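Local coordinates for penicillin binding protein 2X (Streptococcus thermophilus, PDB 5U47) that probably cross-links the peptides of adjacent glycan strands in cell wall peptidoglycan during septum formation and is inactivated by beta-lactams, at residues L94-T99 with V105-K110; Y53-T58 with N200-T205; F75-D80 with K127-K132; A138-M143 with Y168-Q173; S59-S62 with L68-Q71. The protein carries 1 engineered substitution. All blocks are in the same frame, centred on the assembly; numbering follows the deposited sequence. Where two conformers were deposited one is given.

Contact 1: residues L94-T99 with V105-K110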
# COMPACT_ATOMS: atom_id res chain seq x y z
N LEU A 94 3.38 -17.70 48.30
CA LEU A 94 3.86 -17.43 49.66
C LEU A 94 5.29 -16.90 49.66
O LEU A 94 5.59 -15.92 50.35
CB LEU A 94 3.73 -18.68 50.55
CG LEU A 94 2.29 -19.07 50.93
CD1 LEU A 94 2.24 -20.47 51.51
CD2 LEU A 94 1.69 -18.06 51.90
N ALA A 95 6.17 -17.54 48.88
CA ALA A 95 7.57 -17.12 48.77
C ALA A 95 7.66 -15.66 48.35
O ALA A 95 8.28 -14.85 49.06
CB ALA A 95 8.32 -17.97 47.76
N GLN A 96 7.01 -15.34 47.23
CA GLN A 96 7.00 -13.98 46.69
C GLN A 96 6.45 -12.96 47.67
O GLN A 96 7.06 -11.91 47.88
CB GLN A 96 6.19 -13.93 45.39
CG GLN A 96 6.79 -14.67 44.20
CD GLN A 96 8.11 -14.08 43.75
OE1 GLN A 96 9.14 -14.24 44.39
NE2 GLN A 96 8.08 -13.39 42.62
N LEU A 97 5.31 -13.28 48.27
CA LEU A 97 4.67 -12.40 49.24
C LEU A 97 5.57 -12.07 50.43
O LEU A 97 5.49 -10.97 50.98
CB LEU A 97 3.33 -13.00 49.72
CG LEU A 97 2.16 -13.00 48.72
CD1 LEU A 97 0.99 -13.81 49.24
CD2 LEU A 97 1.73 -11.57 48.41
N ARG A 98 6.44 -13.02 50.81
CA ARG A 98 7.39 -12.84 51.92
C ARG A 98 8.77 -12.29 51.49
O ARG A 98 9.69 -12.28 52.31
CB ARG A 98 7.63 -14.18 52.65
CG ARG A 98 6.39 -14.84 53.23
CD ARG A 98 6.74 -16.19 53.84
NE ARG A 98 5.56 -17.04 54.05
CZ ARG A 98 4.69 -16.92 55.05
NH1 ARG A 98 4.81 -15.96 55.97
NH2 ARG A 98 3.67 -17.78 55.12
N THR A 99 8.94 -11.85 50.24
CA THR A 99 10.25 -11.33 49.80
C THR A 99 10.76 -10.23 50.75
O THR A 99 10.00 -9.32 51.12
CB THR A 99 10.20 -10.72 48.37
OG1 THR A 99 9.53 -11.61 47.47
CG2 THR A 99 11.63 -10.44 47.84
N VAL A 105 5.38 -6.82 44.91
CA VAL A 105 5.91 -8.00 44.24
C VAL A 105 4.97 -8.49 43.14
O VAL A 105 3.75 -8.22 43.17
CB VAL A 105 6.19 -9.14 45.24
CG1 VAL A 105 7.06 -8.62 46.39
CG2 VAL A 105 4.89 -9.73 45.79
N SER A 106 5.54 -9.21 42.18
CA SER A 106 4.80 -9.79 41.06
C SER A 106 4.77 -11.32 41.23
O SER A 106 5.26 -11.84 42.23
CB SER A 106 5.42 -9.36 39.73
OG SER A 106 6.78 -9.74 39.66
N PHE A 107 4.22 -12.03 40.25
CA PHE A 107 4.05 -13.48 40.37
C PHE A 107 4.42 -14.27 39.11
O PHE A 107 3.82 -15.31 38.83
CB PHE A 107 2.60 -13.77 40.82
CG PHE A 107 2.27 -13.23 42.18
CD1 PHE A 107 1.79 -11.93 42.34
CD2 PHE A 107 2.46 -14.00 43.31
CE1 PHE A 107 1.51 -11.42 43.60
CE2 PHE A 107 2.18 -13.50 44.57
CZ PHE A 107 1.70 -12.21 44.72
N GLY A 108 5.43 -13.78 38.38
CA GLY A 108 5.94 -14.47 37.20
C GLY A 108 5.01 -14.60 36.00
O GLY A 108 4.04 -13.86 35.89
N LEU A 109 5.31 -15.56 35.12
CA LEU A 109 4.53 -15.78 33.89
C LEU A 109 3.05 -16.04 34.11
O LEU A 109 2.22 -15.54 33.35
CB LEU A 109 5.13 -16.89 33.03
CG LEU A 109 6.27 -16.52 32.07
CD1 LEU A 109 7.39 -15.73 32.75
CD2 LEU A 109 6.80 -17.80 31.43
N LYS A 110 2.70 -16.83 35.13
CA LYS A 110 1.29 -17.09 35.42
C LYS A 110 0.59 -15.83 35.96
O LYS A 110 -0.63 -15.72 35.93
CB LYS A 110 1.11 -18.27 36.38
CG LYS A 110 1.53 -19.62 35.80
CD LYS A 110 1.04 -20.76 36.69
CE LYS A 110 1.39 -22.15 36.15
NZ LYS A 110 2.82 -22.51 36.35

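Contact 2: residues Y53-T58 with N200-T205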
# COMPACT_ATOMS: atom_id res chain seq x y z
N TYR A 53 -0.11 -7.74 40.85
CA TYR A 53 0.90 -7.33 41.83
C TYR A 53 0.32 -7.34 43.22
O TYR A 53 -0.89 -7.24 43.40
CB TYR A 53 1.42 -5.92 41.54
CG TYR A 53 2.11 -5.80 40.21
CD1 TYR A 53 1.37 -5.58 39.04
CD2 TYR A 53 3.49 -5.90 40.11
CE1 TYR A 53 2.00 -5.47 37.81
CE2 TYR A 53 4.13 -5.80 38.89
CZ TYR A 53 3.37 -5.58 37.73
OH TYR A 53 4.00 -5.48 36.51
N ALA A 54 1.20 -7.45 44.21
CA ALA A 54 0.80 -7.44 45.62
C ALA A 54 1.72 -6.49 46.38
O ALA A 54 2.94 -6.67 46.37
CB ALA A 54 0.86 -8.85 46.21
N ILE A 55 1.15 -5.46 46.99
CA ILE A 55 1.93 -4.53 47.79
C ILE A 55 1.99 -5.09 49.22
O ILE A 55 0.96 -5.24 49.87
CB ILE A 55 1.35 -3.11 47.79
CG1 ILE A 55 1.47 -2.51 46.39
CG2 ILE A 55 2.08 -2.24 48.82
CD1 ILE A 55 0.86 -1.12 46.27
N VAL A 56 3.21 -5.40 49.66
CA VAL A 56 3.45 -5.99 51.00
C VAL A 56 4.10 -5.05 52.01
O VAL A 56 4.20 -5.39 53.19
CB VAL A 56 4.32 -7.27 50.90
CG1 VAL A 56 3.59 -8.36 50.12
CG2 VAL A 56 5.69 -6.98 50.28
N SER A 57 4.56 -3.87 51.55
CA SER A 57 5.22 -2.92 52.46
C SER A 57 4.33 -2.48 53.60
O SER A 57 3.19 -2.05 53.37
CB SER A 57 5.67 -1.66 51.70
OG SER A 57 6.30 -0.75 52.59
N THR A 58 4.84 -2.58 54.83
CA THR A 58 4.10 -2.14 56.01
C THR A 58 3.97 -0.60 56.04
O THR A 58 3.22 -0.04 56.86
CB THR A 58 4.71 -2.69 57.32
OG1 THR A 58 6.09 -2.32 57.40
CG2 THR A 58 4.60 -4.20 57.36
N ASN A 200 10.37 4.91 42.88
CA ASN A 200 9.95 3.88 41.91
C ASN A 200 8.43 3.75 41.85
O ASN A 200 7.76 3.72 42.88
CB ASN A 200 10.54 2.52 42.28
CG ASN A 200 12.06 2.54 42.35
OD1 ASN A 200 12.73 3.12 41.49
ND2 ASN A 200 12.61 1.90 43.38
N THR A 201 7.90 3.65 40.63
CA THR A 201 6.47 3.55 40.39
C THR A 201 5.84 2.24 40.90
O THR A 201 6.34 1.17 40.59
CB THR A 201 6.17 3.66 38.88
OG1 THR A 201 6.72 4.88 38.38
CG2 THR A 201 4.68 3.64 38.59
N LEU A 202 4.76 2.36 41.67
CA LEU A 202 4.00 1.20 42.16
C LEU A 202 2.94 0.94 41.10
O LEU A 202 2.11 1.80 40.84
CB LEU A 202 3.33 1.50 43.50
CG LEU A 202 4.24 1.88 44.67
CD1 LEU A 202 3.42 2.14 45.92
CD2 LEU A 202 5.28 0.79 44.93
N LEU A 203 2.96 -0.25 40.50
CA LEU A 203 2.03 -0.56 39.42
C LEU A 203 0.63 -0.97 39.92
O LEU A 203 0.47 -1.53 41.01
CB LEU A 203 2.63 -1.63 38.51
CG LEU A 203 3.93 -1.22 37.80
CD1 LEU A 203 4.58 -2.41 37.10
CD2 LEU A 203 3.71 -0.07 36.82
N GLY A 204 -0.37 -0.63 39.10
CA GLY A 204 -1.77 -0.93 39.40
C GLY A 204 -2.49 0.02 40.33
O GLY A 204 -3.69 -0.13 40.56
N THR A 205 -1.78 1.03 40.84
CA THR A 205 -2.32 1.99 41.81
C THR A 205 -2.86 3.30 41.23
O THR A 205 -3.41 4.11 41.98
CB THR A 205 -1.21 2.39 42.81
OG1 THR A 205 -0.09 2.95 42.10
CG2 THR A 205 -0.77 1.19 43.61

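Contact 3: residues F75-D80 with K127-K132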
# COMPACT_ATOMS: atom_id res chain seq x y z
N PHE A 75 -1.87 -13.87 53.73
CA PHE A 75 -0.98 -14.52 52.73
C PHE A 75 -1.49 -15.88 52.22
O PHE A 75 -1.52 -16.13 51.00
CB PHE A 75 0.43 -14.69 53.34
CG PHE A 75 1.32 -13.48 53.22
CD1 PHE A 75 0.81 -12.18 53.11
CD2 PHE A 75 2.70 -13.63 53.30
CE1 PHE A 75 1.66 -11.08 53.01
CE2 PHE A 75 3.56 -12.53 53.22
CZ PHE A 75 3.03 -11.26 53.08
N ASP A 76 -1.89 -16.75 53.15
CA ASP A 76 -2.38 -18.09 52.83
C ASP A 76 -3.67 -18.07 52.00
O ASP A 76 -3.84 -18.91 51.12
CB ASP A 76 -2.64 -18.89 54.12
CG ASP A 76 -3.06 -20.33 53.85
OD1 ASP A 76 -2.31 -21.06 53.17
OD2 ASP A 76 -4.14 -20.73 54.33
N LYS A 77 -4.58 -17.15 52.30
CA LYS A 77 -5.83 -17.06 51.54
C LYS A 77 -5.55 -16.59 50.11
O LYS A 77 -6.18 -17.06 49.15
CB LYS A 77 -6.85 -16.17 52.25
CG LYS A 77 -8.18 -16.01 51.52
CD LYS A 77 -8.79 -17.35 51.11
CE LYS A 77 -10.12 -17.15 50.40
NZ LYS A 77 -10.66 -18.44 49.88
N VAL A 78 -4.60 -15.66 49.97
CA VAL A 78 -4.18 -15.18 48.66
C VAL A 78 -3.62 -16.35 47.84
O VAL A 78 -3.91 -16.47 46.65
CB VAL A 78 -3.13 -14.04 48.76
CG1 VAL A 78 -2.56 -13.68 47.39
CG2 VAL A 78 -3.73 -12.80 49.41
N ALA A 79 -2.86 -17.24 48.49
CA ALA A 79 -2.30 -18.40 47.78
C ALA A 79 -3.41 -19.35 47.30
O ALA A 79 -3.35 -19.88 46.17
CB ALA A 79 -1.29 -19.13 48.65
N ASP A 80 -4.41 -19.56 48.16
CA ASP A 80 -5.56 -20.41 47.81
C ASP A 80 -6.24 -19.85 46.57
O ASP A 80 -6.55 -20.58 45.63
CB ASP A 80 -6.57 -20.50 48.96
CG ASP A 80 -6.01 -21.23 50.18
OD1 ASP A 80 -4.99 -21.95 50.06
OD2 ASP A 80 -6.61 -21.09 51.27
N LYS A 127 -12.01 -8.74 47.10
CA LYS A 127 -12.97 -7.84 47.74
C LYS A 127 -13.86 -8.63 48.71
O LYS A 127 -14.02 -8.23 49.86
CB LYS A 127 -13.82 -7.12 46.68
CG LYS A 127 -14.83 -6.09 47.19
CD LYS A 127 -15.69 -5.51 46.06
CE LYS A 127 -16.69 -6.52 45.50
NZ LYS A 127 -17.33 -6.11 44.22
N ASP A 128 -14.43 -9.75 48.24
CA ASP A 128 -15.30 -10.60 49.08
C ASP A 128 -14.55 -11.21 50.27
O ASP A 128 -15.13 -11.39 51.34
CB ASP A 128 -15.99 -11.71 48.27
CG ASP A 128 -16.99 -11.16 47.22
OD1 ASP A 128 -17.35 -9.96 47.27
OD2 ASP A 128 -17.42 -11.95 46.34
N ALA A 129 -13.26 -11.49 50.09
CA ALA A 129 -12.41 -12.04 51.18
C ALA A 129 -11.80 -10.95 52.08
O ALA A 129 -11.03 -11.26 52.99
CB ALA A 129 -11.30 -12.90 50.59
N GLY A 130 -12.11 -9.68 51.81
CA GLY A 130 -11.60 -8.58 52.62
C GLY A 130 -10.09 -8.36 52.53
O GLY A 130 -9.49 -7.84 53.45
N ILE A 131 -9.50 -8.74 51.40
CA ILE A 131 -8.06 -8.59 51.20
C ILE A 131 -7.79 -7.36 50.33
O ILE A 131 -8.31 -7.24 49.21
CB ILE A 131 -7.46 -9.84 50.53
CG1 ILE A 131 -7.77 -11.10 51.36
CG2 ILE A 131 -5.95 -9.68 50.35
CD1 ILE A 131 -7.52 -12.40 50.63
N LYS A 132 -6.96 -6.46 50.85
CA LYS A 132 -6.54 -5.24 50.17
C LYS A 132 -5.08 -5.40 49.78
O LYS A 132 -4.39 -6.25 50.33
CB LYS A 132 -6.68 -4.04 51.12
CG LYS A 132 -8.12 -3.67 51.41
CD LYS A 132 -8.25 -2.65 52.53
CE LYS A 132 -9.65 -2.05 52.56
NZ LYS A 132 -10.73 -3.08 52.61

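Contact 4: residues A138-M143 with Y168-Q173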
# COMPACT_ATOMS: atom_id res chain seq x y z
N ALA A 138 -2.46 -2.90 33.34
CA ALA A 138 -2.82 -3.23 31.97
C ALA A 138 -1.59 -3.23 31.07
O ALA A 138 -0.72 -2.37 31.20
CB ALA A 138 -3.84 -2.23 31.44
N THR A 139 -1.52 -4.22 30.20
CA THR A 139 -0.46 -4.32 29.20
C THR A 139 -1.17 -4.57 27.87
O THR A 139 -1.95 -5.53 27.73
CB THR A 139 0.55 -5.44 29.50
OG1 THR A 139 -0.14 -6.69 29.56
CG2 THR A 139 1.27 -5.18 30.81
N THR A 140 -0.90 -3.71 26.90
CA THR A 140 -1.56 -3.79 25.62
C THR A 140 -0.65 -4.39 24.57
O THR A 140 0.52 -4.01 24.48
CB THR A 140 -1.98 -2.38 25.19
OG1 THR A 140 -2.86 -1.85 26.17
CG2 THR A 140 -2.69 -2.40 23.87
N SER A 141 -1.20 -5.32 23.79
CA SER A 141 -0.49 -5.88 22.64
C SER A 141 -1.37 -5.70 21.40
O SER A 141 -2.58 -5.45 21.50
CB SER A 141 -0.15 -7.36 22.86
OG SER A 141 -1.34 -8.10 23.04
N ARG A 142 -0.76 -5.81 20.23
CA ARG A 142 -1.47 -5.65 18.98
C ARG A 142 -1.77 -7.06 18.45
O ARG A 142 -0.87 -7.87 18.35
CB ARG A 142 -0.59 -4.90 18.00
CG ARG A 142 -1.28 -4.37 16.75
CD ARG A 142 -2.25 -3.23 17.08
NE ARG A 142 -2.57 -2.45 15.90
CZ ARG A 142 -3.59 -1.60 15.80
NH1 ARG A 142 -4.45 -1.38 16.82
NH2 ARG A 142 -3.75 -0.94 14.68
N MET A 143 -3.04 -7.32 18.13
CA MET A 143 -3.50 -8.62 17.64
C MET A 143 -3.78 -8.54 16.13
O MET A 143 -4.39 -7.58 15.67
CB MET A 143 -4.77 -9.03 18.40
CG MET A 143 -5.42 -10.31 17.90
SD MET A 143 -7.00 -10.67 18.70
CE MET A 143 -7.49 -12.08 17.71
N TYR A 168 4.31 2.36 28.64
CA TYR A 168 4.37 1.68 27.35
C TYR A 168 3.27 2.16 26.46
O TYR A 168 2.20 2.50 26.93
CB TYR A 168 4.23 0.17 27.50
CG TYR A 168 5.48 -0.46 28.01
CD1 TYR A 168 5.79 -0.43 29.37
CD2 TYR A 168 6.38 -1.08 27.14
CE1 TYR A 168 6.96 -1.01 29.84
CE2 TYR A 168 7.55 -1.66 27.61
CZ TYR A 168 7.83 -1.62 28.96
OH TYR A 168 8.97 -2.19 29.43
N SER A 169 3.55 2.20 25.17
CA SER A 169 2.56 2.54 24.17
C SER A 169 2.90 1.77 22.90
O SER A 169 4.05 1.40 22.67
CB SER A 169 2.55 4.05 23.90
OG SER A 169 3.73 4.44 23.22
N LEU A 170 1.89 1.51 22.08
CA LEU A 170 2.12 0.84 20.82
C LEU A 170 2.54 1.88 19.80
O LEU A 170 1.87 2.90 19.66
CB LEU A 170 0.83 0.18 20.35
CG LEU A 170 0.34 -1.00 21.16
CD1 LEU A 170 -0.95 -1.49 20.52
CD2 LEU A 170 1.39 -2.10 21.19
N ILE A 171 3.62 1.60 19.08
CA ILE A 171 4.12 2.47 18.01
C ILE A 171 4.34 1.67 16.73
O ILE A 171 5.04 0.64 16.74
CB ILE A 171 5.44 3.15 18.39
CG1 ILE A 171 5.25 3.95 19.69
CG2 ILE A 171 5.96 4.03 17.25
CD1 ILE A 171 6.47 4.70 20.16
N GLY A 172 3.74 2.15 15.64
CA GLY A 172 3.87 1.50 14.34
C GLY A 172 5.33 1.53 13.89
O GLY A 172 5.93 2.60 13.85
N GLN A 173 5.87 0.36 13.56
CA GLN A 173 7.28 0.21 13.16
C GLN A 173 7.47 -0.01 11.66
O GLN A 173 8.49 0.37 11.11
CB GLN A 173 7.91 -1.00 13.88
CG GLN A 173 7.83 -0.92 15.39
CD GLN A 173 8.61 0.25 15.96
OE1 GLN A 173 9.74 0.50 15.56
NE2 GLN A 173 8.02 0.95 16.91

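Contact 5: residues S59-S62 with L68-Q71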
# COMPACT_ATOMS: atom_id res chain seq x y z
N SER A 59 4.71 0.08 55.16
CA SER A 59 4.61 1.54 55.04
C SER A 59 3.41 1.98 54.18
O SER A 59 3.05 3.16 54.18
CB SER A 59 5.89 2.15 54.46
OG SER A 59 6.98 1.99 55.35
N TYR A 60 2.78 1.04 53.47
CA TYR A 60 1.65 1.38 52.60
C TYR A 60 0.35 1.49 53.40
O TYR A 60 -0.49 0.59 53.40
CB TYR A 60 1.55 0.36 51.46
CG TYR A 60 0.58 0.71 50.34
CD1 TYR A 60 0.81 1.81 49.52
CD2 TYR A 60 -0.52 -0.11 50.06
CE1 TYR A 60 -0.06 2.12 48.48
CE2 TYR A 60 -1.39 0.18 49.02
CZ TYR A 60 -1.16 1.30 48.23
OH TYR A 60 -2.03 1.59 47.19
N VAL A 61 0.20 2.62 54.08
CA VAL A 61 -0.97 2.89 54.91
C VAL A 61 -1.57 4.25 54.55
O VAL A 61 -0.89 5.11 53.99
CB VAL A 61 -0.60 2.89 56.41
CG1 VAL A 61 0.02 1.56 56.80
CG2 VAL A 61 0.34 4.05 56.76
N SER A 62 -2.85 4.43 54.89
CA SER A 62 -3.53 5.71 54.67
C SER A 62 -3.04 6.70 55.72
O SER A 62 -2.33 6.31 56.64
CB SER A 62 -5.06 5.55 54.82
OG SER A 62 -5.46 5.48 56.19
N LEU A 68 -3.27 -0.68 53.97
CA LEU A 68 -3.70 -0.86 52.57
C LEU A 68 -2.91 -1.96 51.86
O LEU A 68 -3.14 -2.24 50.67
CB LEU A 68 -3.59 0.46 51.81
CG LEU A 68 -4.38 1.64 52.43
CD1 LEU A 68 -4.10 2.95 51.68
CD2 LEU A 68 -5.87 1.34 52.43
N TYR A 69 -1.98 -2.59 52.60
CA TYR A 69 -1.14 -3.66 52.06
C TYR A 69 -1.75 -5.01 52.38
O TYR A 69 -2.70 -5.11 53.16
CB TYR A 69 0.31 -3.57 52.60
CG TYR A 69 0.46 -3.51 54.13
CD1 TYR A 69 0.37 -2.29 54.80
CD2 TYR A 69 0.72 -4.66 54.88
CE1 TYR A 69 0.50 -2.22 56.18
CE2 TYR A 69 0.86 -4.60 56.27
CZ TYR A 69 0.75 -3.37 56.91
OH TYR A 69 0.87 -3.27 58.27
N VAL A 70 -1.25 -6.05 51.72
CA VAL A 70 -1.71 -7.41 51.98
C VAL A 70 -1.02 -7.84 53.29
O VAL A 70 0.21 -7.82 53.39
CB VAL A 70 -1.41 -8.38 50.81
CG1 VAL A 70 0.09 -8.51 50.53
CG2 VAL A 70 -2.03 -9.75 51.08
N GLN A 71 -1.82 -8.21 54.28
CA GLN A 71 -1.26 -8.58 55.58
C GLN A 71 -0.88 -10.06 55.61
O GLN A 71 -1.48 -10.87 54.88
CB GLN A 71 -2.25 -8.25 56.69
CG GLN A 71 -2.72 -6.81 56.66
CD GLN A 71 -3.55 -6.44 57.86
OE1 GLN A 71 -3.19 -6.75 59.00
NE2 GLN A 71 -4.66 -5.75 57.63

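Contact 1: residues L94-T99 with V105-K110
Leu97 and Phe107 form the apolar centre of this contact, with Val105 beside them. The CD2 methyl of Leu97 meets the Phe107 ring at its edge and in its plane, 3.7 Å from CZ. Nearer the backbone, CB of Gln96 lies 4.1 Å from Phe107 CE2. Val105 packs by its two methyls against the last turn of the helix: CG1 is 3.6 Å from the carbonyl oxygen of Gln96, while CG2 approaches Leu97 CD2 more loosely, at 4.5 Å. A short branched valine can come close to the helix backbone, whereas the longer leucine and the broad phenylalanine make contact further from the backbone.

The arrangement is helix-on-sheet packing. Helix 90-97 turns back into short strand 104-105, where Val105 is hydrogen-bonded to the backbone of Ala54 in strand 42-55. Phe107 also touches Ala54, as well as Leu82 of helix 72-86.

Polar bonds line the more exposed flank. Gln96 folds its chain at chi2 (-65°) and thereby brings NE2 to the carbonyl oxygen of Ser106, 3.2 Å away. This bond is bent, with an N-H...O angle of 138°, and NE2 stands above the carbonyl plane. At the helix end the oxygen of Gln96 accepts from the backbone N of Thr99, 3.0 Å from that oxygen. Thr99 N thus occupies a carbonyl at the point where the helix ends.

Contact 2: residues Y53-T58 with N200-T205
Tyr53 and Leu203 each set CG anti to their own carbonyl carbon (chi1 -63° and -62°), and the two side chains meet with the leucine lying over one face of the ring. Leu203 CB sits 4.1 Å from the Tyr53 ring centroid and 15° off the ring normal, a CH-pi contact displaced toward the rim. Further out, Leu203 CD1 follows the ring to its phenolic end, 3.5 Å from CZ. The same methyl is a tight 3.2 Å from Tyr53 OH.

Two residues on along strand 42-55, Ile55 points CD1 at the other segment and meets two methyls: Thr205 CG2 at 3.9 Å and Leu202 CD1 at 4.2 Å. Leu202 to Thr205 form a type II beta turn, with Gly204 taking the positive phi that suits a residue lacking CB. Thr205 fits its place twice over, since its methyl faces Ile55 while OG1 donates to the oxygen of Leu202, 2.8 Å away.

No hydrogen bond joins the two segments directly; Gln104 and Glu137 hold the turn instead, through Leu203 O and Gly204 N. The strand and the turn therefore adhere by dispersion and CH-pi attraction, so the match depends on shape more than on bond direction.

Contact 3: residues F75-D80 with K127-K132
A Schellman motif closes helix 116-128, and Ile131, just beyond it, packs against Lys77 and Val78 of helix 72-86. Gly130 is the residue that leaves helical geometry; its phi of 67° is easily reached without a CB, and its N bonds back to the oxygen of Lys127 at 3.1 Å. After this break in the helix the CB of Ile131 points toward the neighbouring helix.

Ile131 is buried and carries the contact with two branches. CG2 meets Val78 CG2 at 3.9 Å, and CD1 comes almost as near to the same valine methyl, at 4.0 Å. Val78 holds CG1 anti to the backbone N (chi1 172°), which leaves CG2 as the branch that faces the isoleucine. Branched aliphatic residues suit this spot because the join between helix 72-86 and the chain leaving helix 116-128 is made by carbon atoms alone; no hydrogen bond crosses it between the two segments. The same Val78 methyl also touches Val70, in the loop leading to helix 72-86.

Lys77 serves here as a hydrocarbon lid on the more exposed side. Its chain bends at chi2 (51°), crosses Ile131 at about a right angle and sends CE to within 4.4 Å of Ala129 CB. At the bend itself, Lys77 CG lies 3.8 Å from Ile131 CD1.

Contact 4: residues A138-M143 with Y168-Q173
The flat guanidinium group of Arg142 points past Leu170 without resting on it: neither of its faces receives an atom of 168-173, and the touching is done by CD, which lies 4.1 Å from Leu170 CD1. Its nitrogens are engaged by polar partners instead. NE forms a salt bridge with Glu177, while NH1 pairs with Asp46 and also bonds to the oxygen of Gly33, so the rotation of the plane should be well fixed and the charge of this buried residue is probably balanced by the two carboxylates. The chain reaches them by leaving the backbone with CG anti to N (chi1 -167°) and then bending at chi2 (69°).

Leu170 carries the contact from the side of 168-173. It is buried, points toward strand 138-143 and sets its CD1 methyl between two residues of that strand. Besides Arg142 CD, this methyl meets Thr140 CG2 at 3.9 Å, where the two side chains cross at about a right angle. CD2 lies 3.9 Å from the carbonyl oxygen of Thr140. Leucine suits the position, being long enough to span the gap and free of any polar demand; threonine offers its methyl, and arginine its aliphatic stem.

The two strand segments run nearly parallel, at 16°, with axes 7.5 Å apart, yet no hydrogen bond joins them. They belong to separate sheets. Strand 134-143 pairs with strand 42-55 in the mixed sheet, whereas strand 168-172 pairs with 157-161, and helix 175-179, which contributes Glu177, follows the latter pair.

Contact 5: residues S59-S62 with L68-Q71
Tyr60 meets Leu68 and Tyr69 along most of its length. Its CB lies 4.3 Å from the CB of Tyr69. With CG anti to the backbone N (chi1 -170°), the ring extends past Leu68, whose carbonyl oxygen sits in the ring plane at its edge, 3.4 Å from CD2. Leu68 CB stands off the ring plane, above the CE2 side of the ring and 3.6 Å from CE2. At the tip, OH leaves the contact and hydrogen-bonds to Glu194. A tyrosine fits here because its ring can take the Leu68 carbonyl at its edge and Leu68 CB above its plane while the hydroxyl reaches a carboxylate beyond.

The backbone at Tyr60 is the centre of an inverse gamma turn, closed by Val61 N on the oxygen of Ser59. The turn presents Tyr60 O to the returning chain of this surface loop, and Leu68 N donates to it at 3.1 Å. That bond is fairly straight (149°) and lies in the carbonyl plane.

Tyr69 also sends a ring edge toward Tyr60 O, with CD1 3.3 Å away in the ring plane. The next ring carbon, CE1, meets Val61 CG1 at 3.9 Å, the two side chains lying side by side and pointing the same way. Leu68 CD1 approaches the backbone N of Ser62 at 3.7 Å.

How the contacts relate
All five contacts belong to the part of the chain assigned to the PBP dimerisation domain. Contact 2 closes a loop enclosing the others: contact 5 comes first, then contact 3 with contact 1 nested inside it, and finally contact 4. Contacts 1, 2, 3 and 5 cluster with centres 9 to 17 Å apart, where helices 72-86 and 90-97 gather by strand 42-55. Val70 of contact 5 links them, bonding to Ile55 and touching Leu97, Val78 and Ile131. Contact 4 lies apart, its centre 23 to 32 Å from the others, but strand 134-143 runs beside strand 42-55 in the mixed sheet. These two long strands thus connect the distant cluster with the region nearer the centre of the chain.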